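Local coordinates for protein plasmodium falciparum gamete antigen 27/25 (Plasmodium falciparum, PDB 1N81) that is needed for sexual development of the malaria parasite in its gametocyte stage, has no settled molecular function, and may act as a dimer, at residues A[9-23]-A[109-122]. Sequence-based numbering, arbitrary orientation.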
loop_
_atom_site.group_PDB
_atom_site.type_symbol
_atom_site.label_atom_id
_atom_site.label_comp_id
_atom_site.label_asym_id
_atom_site.label_seq_id
_atom_site.Cartn_x
_atom_site.Cartn_y
_atom_site.Cartn_z
ATOM N N ALA A 9 -1.691 16.321 9.836
ATOM C CA ALA A 9 -3.057 16.796 10.014
ATOM C C ALA A 9 -3.976 15.579 10.044
ATOM O O ALA A 9 -3.512 14.436 10.095
ATOM C CB ALA A 9 -3.443 17.727 8.848
ATOM N N PRO A 10 -5.298 15.799 10.026
ATOM C CA PRO A 10 -6.076 14.564 10.048
ATOM C C PRO A 10 -5.777 13.726 8.802
ATOM O O PRO A 10 -6.380 13.950 7.748
ATOM C CB PRO A 10 -7.520 15.062 10.068
ATOM C CG PRO A 10 -7.416 16.378 10.792
ATOM C CD PRO A 10 -6.171 16.980 10.172
ATOM N N LEU A 11 -4.804 12.819 8.905
ATOM C CA LEU A 11 -4.504 11.903 7.805
ATOM C C LEU A 11 -5.904 11.498 7.307
ATOM O O LEU A 11 -6.788 11.273 8.131
ATOM C CB LEU A 11 -3.794 10.658 8.361
ATOM C CG LEU A 11 -3.678 9.408 7.476
ATOM C CD1 LEU A 11 -2.631 9.652 6.399
ATOM C CD2 LEU A 11 -3.278 8.208 8.298
ATOM N N SER A 12 -6.134 11.425 5.997
ATOM C CA SER A 12 -7.456 11.014 5.520
ATOM C C SER A 12 -7.856 9.639 6.067
ATOM O O SER A 12 -7.077 8.687 5.970
ATOM C CB SER A 12 -7.477 10.944 3.991
ATOM O OG SER A 12 -8.537 10.094 3.584
ATOM N N PRO A 13 -9.075 9.503 6.634
ATOM C CA PRO A 13 -9.451 8.186 7.154
ATOM C C PRO A 13 -9.521 7.156 6.026
ATOM O O PRO A 13 -9.339 5.960 6.273
ATOM C CB PRO A 13 -10.819 8.428 7.796
ATOM C CG PRO A 13 -10.710 9.872 8.244
ATOM C CD PRO A 13 -10.055 10.527 7.041
ATOM N N ARG A 14 -9.790 7.613 4.799
ATOM C CA ARG A 14 -9.851 6.691 3.659
ATOM C C ARG A 14 -8.470 6.059 3.383
ATOM O O ARG A 14 -8.376 4.861 3.098
ATOM C CB ARG A 14 -10.296 7.394 2.380
ATOM C CG ARG A 14 -10.476 6.372 1.288
ATOM C CD ARG A 14 -10.844 6.969 -0.062
ATOM N NE ARG A 14 -11.631 5.952 -0.711
ATOM C CZ ARG A 14 -11.336 5.418 -1.868
ATOM N NH1 ARG A 14 -10.269 5.828 -2.525
ATOM N NH2 ARG A 14 -12.074 4.438 -2.337
ATOM N N ILE A 15 -7.425 6.873 3.463
ATOM C CA ILE A 15 -6.053 6.396 3.269
ATOM C C ILE A 15 -5.750 5.372 4.367
ATOM O O ILE A 15 -5.271 4.266 4.107
ATOM C CB ILE A 15 -5.062 7.551 3.388
ATOM C CG1 ILE A 15 -5.150 8.433 2.135
ATOM C CG2 ILE A 15 -3.644 7.019 3.564
ATOM C CD1 ILE A 15 -4.539 7.788 0.901
ATOM N N ARG A 16 -6.083 5.740 5.599
ATOM C CA ARG A 16 -5.838 4.874 6.755
ATOM C C ARG A 16 -6.519 3.516 6.607
ATOM O O ARG A 16 -5.888 2.477 6.838
ATOM C CB ARG A 16 -6.302 5.607 8.029
ATOM C CG ARG A 16 -6.179 4.876 9.350
ATOM C CD ARG A 16 -6.491 5.873 10.485
ATOM N NE ARG A 16 -6.314 5.317 11.830
ATOM C CZ ARG A 16 -6.150 6.050 12.929
ATOM N NH1 ARG A 16 -6.136 7.376 12.852
ATOM N NH2 ARG A 16 -5.996 5.457 14.107
ATOM N N LYS A 17 -7.800 3.512 6.222
ATOM C CA LYS A 17 -8.513 2.247 6.056
ATOM C C LYS A 17 -8.099 1.426 4.830
ATOM O O LYS A 17 -7.878 0.210 4.937
ATOM C CB LYS A 17 -10.033 2.464 6.021
ATOM C CG LYS A 17 -10.600 2.924 7.376
ATOM C CD LYS A 17 -12.047 3.347 7.262
ATOM C CE LYS A 17 -12.583 3.900 8.568
ATOM N NZ LYS A 17 -13.928 4.505 8.353
ATOM N N VAL A 18 -8.000 2.058 3.667
ATOM C CA VAL A 18 -7.634 1.286 2.487
ATOM C C VAL A 18 -6.190 0.778 2.683
ATOM O O VAL A 18 -5.862 -0.354 2.331
ATOM C CB VAL A 18 -7.762 2.124 1.185
ATOM C CG1 VAL A 18 -7.503 1.227 -0.038
ATOM C CG2 VAL A 18 -9.165 2.686 1.081
ATOM N N GLY A 19 -5.343 1.620 3.278
ATOM C CA GLY A 19 -3.990 1.188 3.538
ATOM C C GLY A 19 -4.031 -0.027 4.471
ATOM O O GLY A 19 -3.427 -1.052 4.177
ATOM N N ASP A 20 -4.749 0.065 5.591
ATOM C CA ASP A 20 -4.816 -1.082 6.507
ATOM C C ASP A 20 -5.338 -2.316 5.837
ATOM O O ASP A 20 -4.813 -3.425 6.038
ATOM C CB ASP A 20 -5.663 -0.762 7.751
ATOM C CG ASP A 20 -4.864 0.001 8.803
ATOM O OD1 ASP A 20 -3.632 0.143 8.604
ATOM O OD2 ASP A 20 -5.438 0.443 9.822
ATOM N N ILE A 21 -6.363 -2.136 5.019
ATOM C CA ILE A 21 -6.948 -3.251 4.308
ATOM C C ILE A 21 -5.958 -3.987 3.377
ATOM O O ILE A 21 -5.801 -5.215 3.460
ATOM C CB ILE A 21 -8.152 -2.772 3.482
ATOM C CG1 ILE A 21 -9.335 -2.497 4.428
ATOM C CG2 ILE A 21 -8.514 -3.804 2.425
ATOM C CD1 ILE A 21 -10.403 -1.626 3.820
ATOM N N GLU A 22 -5.300 -3.222 2.515
ATOM C CA GLU A 22 -4.331 -3.739 1.545
ATOM C C GLU A 22 -3.112 -4.362 2.212
ATOM O O GLU A 22 -2.693 -5.462 1.868
ATOM C CB GLU A 22 -3.840 -2.595 0.635
ATOM C CG GLU A 22 -2.616 -2.970 -0.233
ATOM C CD GLU A 22 -2.459 -2.118 -1.502
ATOM O OE1 GLU A 22 -1.437 -2.278 -2.214
ATOM O OE2 GLU A 22 -3.354 -1.303 -1.801
ATOM N N PHE A 23 -2.541 -3.662 3.181
ATOM C CA PHE A 23 -1.345 -4.195 3.795
ATOM C C PHE A 23 -1.577 -5.368 4.746
ATOM O O PHE A 23 -0.733 -6.245 4.819
ATOM C CB PHE A 23 -0.533 -3.051 4.442
ATOM C CG PHE A 23 0.173 -2.172 3.428
ATOM C CD1 PHE A 23 -0.435 -1.012 2.938
ATOM C CD2 PHE A 23 1.396 -2.559 2.887
ATOM C CE1 PHE A 23 0.160 -0.243 1.921
ATOM C CE2 PHE A 23 2.021 -1.790 1.847
ATOM C CZ PHE A 23 1.392 -0.624 1.368
ATOM N N GLU A 109 6.469 0.852 3.394
ATOM C CA GLU A 109 5.684 1.268 2.247
ATOM C C GLU A 109 4.398 1.965 2.723
ATOM O O GLU A 109 4.046 3.047 2.218
ATOM C CB GLU A 109 5.358 0.056 1.353
ATOM C CG GLU A 109 4.659 0.439 0.044
ATOM C CD GLU A 109 4.410 -0.742 -0.883
ATOM O OE1 GLU A 109 3.706 -0.545 -1.892
ATOM O OE2 GLU A 109 4.905 -1.863 -0.626
ATOM N N GLN A 110 3.721 1.387 3.712
ATOM C CA GLN A 110 2.482 2.007 4.183
ATOM C C GLN A 110 2.744 3.400 4.790
ATOM O O GLN A 110 2.015 4.376 4.518
ATOM C CB GLN A 110 1.740 1.091 5.164
ATOM C CG GLN A 110 0.404 1.673 5.567
ATOM C CD GLN A 110 -0.451 0.725 6.366
ATOM O OE1 GLN A 110 0.014 -0.302 6.837
ATOM N NE2 GLN A 110 -1.715 1.073 6.523
ATOM N N ARG A 111 3.817 3.515 5.565
ATOM C CA ARG A 111 4.183 4.811 6.116
ATOM C C ARG A 111 4.541 5.871 5.034
ATOM O O ARG A 111 4.204 7.049 5.175
ATOM C CB ARG A 111 5.387 4.668 7.026
ATOM C CG ARG A 111 5.875 5.962 7.578
ATOM C CD ARG A 111 4.821 6.644 8.456
ATOM N NE ARG A 111 5.453 7.528 9.438
ATOM C CZ ARG A 111 5.582 7.252 10.738
ATOM N NH1 ARG A 111 5.116 6.115 11.230
ATOM N NH2 ARG A 111 6.175 8.122 11.548
ATOM N N VAL A 112 5.254 5.481 3.985
ATOM C CA VAL A 112 5.599 6.469 2.971
ATOM C C VAL A 112 4.305 6.928 2.276
ATOM O O VAL A 112 4.111 8.136 2.070
ATOM C CB VAL A 112 6.620 5.934 1.964
ATOM C CG1 VAL A 112 6.792 6.923 0.810
ATOM C CG2 VAL A 112 7.951 5.763 2.663
ATOM N N ILE A 113 3.407 5.978 1.987
ATOM C CA ILE A 113 2.103 6.302 1.383
ATOM C C ILE A 113 1.401 7.370 2.222
ATOM O O ILE A 113 0.969 8.405 1.697
ATOM C CB ILE A 113 1.157 5.059 1.286
ATOM C CG1 ILE A 113 1.647 4.128 0.175
ATOM C CG2 ILE A 113 -0.272 5.502 1.015
ATOM C CD1 ILE A 113 0.862 2.833 0.040
ATOM N N GLU A 114 1.315 7.146 3.536
ATOM C CA GLU A 114 0.641 8.116 4.396
ATOM C C GLU A 114 1.268 9.490 4.397
ATOM O O GLU A 114 0.575 10.494 4.248
ATOM C CB GLU A 114 0.518 7.587 5.824
ATOM C CG GLU A 114 -0.438 6.434 5.843
ATOM C CD GLU A 114 -0.698 5.918 7.233
ATOM O OE1 GLU A 114 0.035 6.272 8.173
ATOM O OE2 GLU A 114 -1.644 5.137 7.368
ATOM N N GLU A 115 2.572 9.530 4.541
ATOM C CA GLU A 115 3.316 10.778 4.579
ATOM C C GLU A 115 3.096 11.558 3.263
ATOM O O GLU A 115 2.841 12.772 3.251
ATOM C CB GLU A 115 4.788 10.421 4.746
ATOM C CG GLU A 115 5.688 11.509 5.205
ATOM C CD GLU A 115 5.475 11.851 6.650
ATOM O OE1 GLU A 115 5.091 10.948 7.453
ATOM O OE2 GLU A 115 5.711 13.033 6.961
ATOM N N VAL A 116 3.224 10.868 2.137
ATOM C CA VAL A 116 3.031 11.545 0.878
ATOM C C VAL A 116 1.586 12.043 0.776
ATOM O O VAL A 116 1.347 13.128 0.237
ATOM C CB VAL A 116 3.355 10.635 -0.327
ATOM C CG1 VAL A 116 3.003 11.344 -1.624
ATOM C CG2 VAL A 116 4.821 10.279 -0.322
ATOM N N SER A 117 0.629 11.279 1.315
ATOM C CA SER A 117 -0.768 11.685 1.222
ATOM C C SER A 117 -1.007 12.981 1.992
ATOM O O SER A 117 -1.896 13.763 1.620
ATOM C CB SER A 117 -1.725 10.578 1.710
ATOM O OG SER A 117 -1.847 10.548 3.115
ATOM N N ILE A 118 -0.222 13.213 3.051
ATOM C CA ILE A 118 -0.359 14.453 3.830
ATOM C C ILE A 118 0.085 15.646 3.000
ATOM O O ILE A 118 -0.557 16.685 3.014
ATOM C CB ILE A 118 0.508 14.466 5.114
ATOM C CG1 ILE A 118 0.055 13.367 6.082
ATOM C CG2 ILE A 118 0.414 15.861 5.777
ATOM C CD1 ILE A 118 -1.427 13.429 6.435
ATOM N N ASN A 119 1.196 15.501 2.287
ATOM C CA ASN A 119 1.696 16.586 1.445
ATOM C C ASN A 119 0.671 16.856 0.329
ATOM O O ASN A 119 0.430 17.998 -0.024
ATOM C CB ASN A 119 3.067 16.226 0.844
ATOM C CG ASN A 119 4.205 16.271 1.884
ATOM O OD1 ASN A 119 4.887 17.279 2.036
ATOM N ND2 ASN A 119 4.389 15.185 2.604
ATOM N N VAL A 120 0.063 15.799 -0.205
ATOM C CA VAL A 120 -0.956 15.951 -1.245
ATOM C C VAL A 120 -2.168 16.778 -0.742
ATOM O O VAL A 120 -2.559 17.763 -1.362
ATOM C CB VAL A 120 -1.438 14.562 -1.755
ATOM C CG1 VAL A 120 -2.673 14.715 -2.640
ATOM C CG2 VAL A 120 -0.296 13.882 -2.552
ATOM N N ASP A 121 -2.739 16.389 0.390
ATOM C CA ASP A 121 -3.881 17.102 0.965
ATOM C C ASP A 121 -3.626 18.601 1.179
ATOM O O ASP A 121 -4.538 19.423 1.039
ATOM C CB ASP A 121 -4.267 16.523 2.334
ATOM C CG ASP A 121 -4.796 15.111 2.259
ATOM O OD1 ASP A 121 -5.179 14.647 1.159
ATOM O OD2 ASP A 121 -4.836 14.466 3.331
ATOM N N HIS A 122 -2.396 18.946 1.546
ATOM C CA HIS A 122 -2.060 20.335 1.810
ATOM C C HIS A 122 -1.774 21.165 0.578
ATOM O O HIS A 122 -1.700 22.379 0.687
ATOM C CB HIS A 122 -0.864 20.433 2.757
ATOM C CG HIS A 122 -1.105 19.824 4.108
ATOM N ND1 HIS A 122 -0.140 19.801 5.094
ATOM C CD2 HIS A 122 -2.189 19.196 4.625
ATOM C CE1 HIS A 122 -0.619 19.181 6.160
ATOM N NE2 HIS A 122 -1.859 18.804 5.900
HETATM O O HOH W 1 -4.092 15.394 5.819
HETATM O O HOH W 2 -4.276 11.752 3.925
HETATM O O HOH W 3 -2.660 3.619 5.383
#
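Two antiparallel helices of the all-helical Pfg27 fold meet where Phe23 packs on Gln110, segments 13-23 and 109-122 running at 163° with their axes 10.5 Å apart. The backbone aims Gln110 CB over one face of the Phe23 ring, a CH-pi contact 3.8 Å from the centroid. With CG anti to the backbone N (chi1 -175°), the extended chain carries the amide along the ring, nearly parallel to it, to Asp20. Ile113 CD1 and the Glu109 chain meet the ring's edge; the Glu109 carboxylate turns to Arg84 and Arg165. Gln110 NE2 donates to Asp20 OD1 over 3.0 Å, on the anti side but 29° out of the plane of a carboxylate nearly perpendicular to the amide. A water accepts from NE2 and donates to Ile15 O and Glu114 OE2. Gly19 lets Gln110 come this near: NE2 lies 3.3 Å from Gly19 C. In the turn leading into the helix, Leu11 CD2 rests 3.6 Å from Glu114 CD while its CD1 touches Ser117 OG at 3.5 Å and Ile118 CD1 at 4.0 Å. Another water joins N-cap Ser12 N to Ser117 OG and Asp121 OD2; Asp121 OD1 bonds Ser176. Thus the start of helix 13-35 packs antiparallel on the end of helix 96-122.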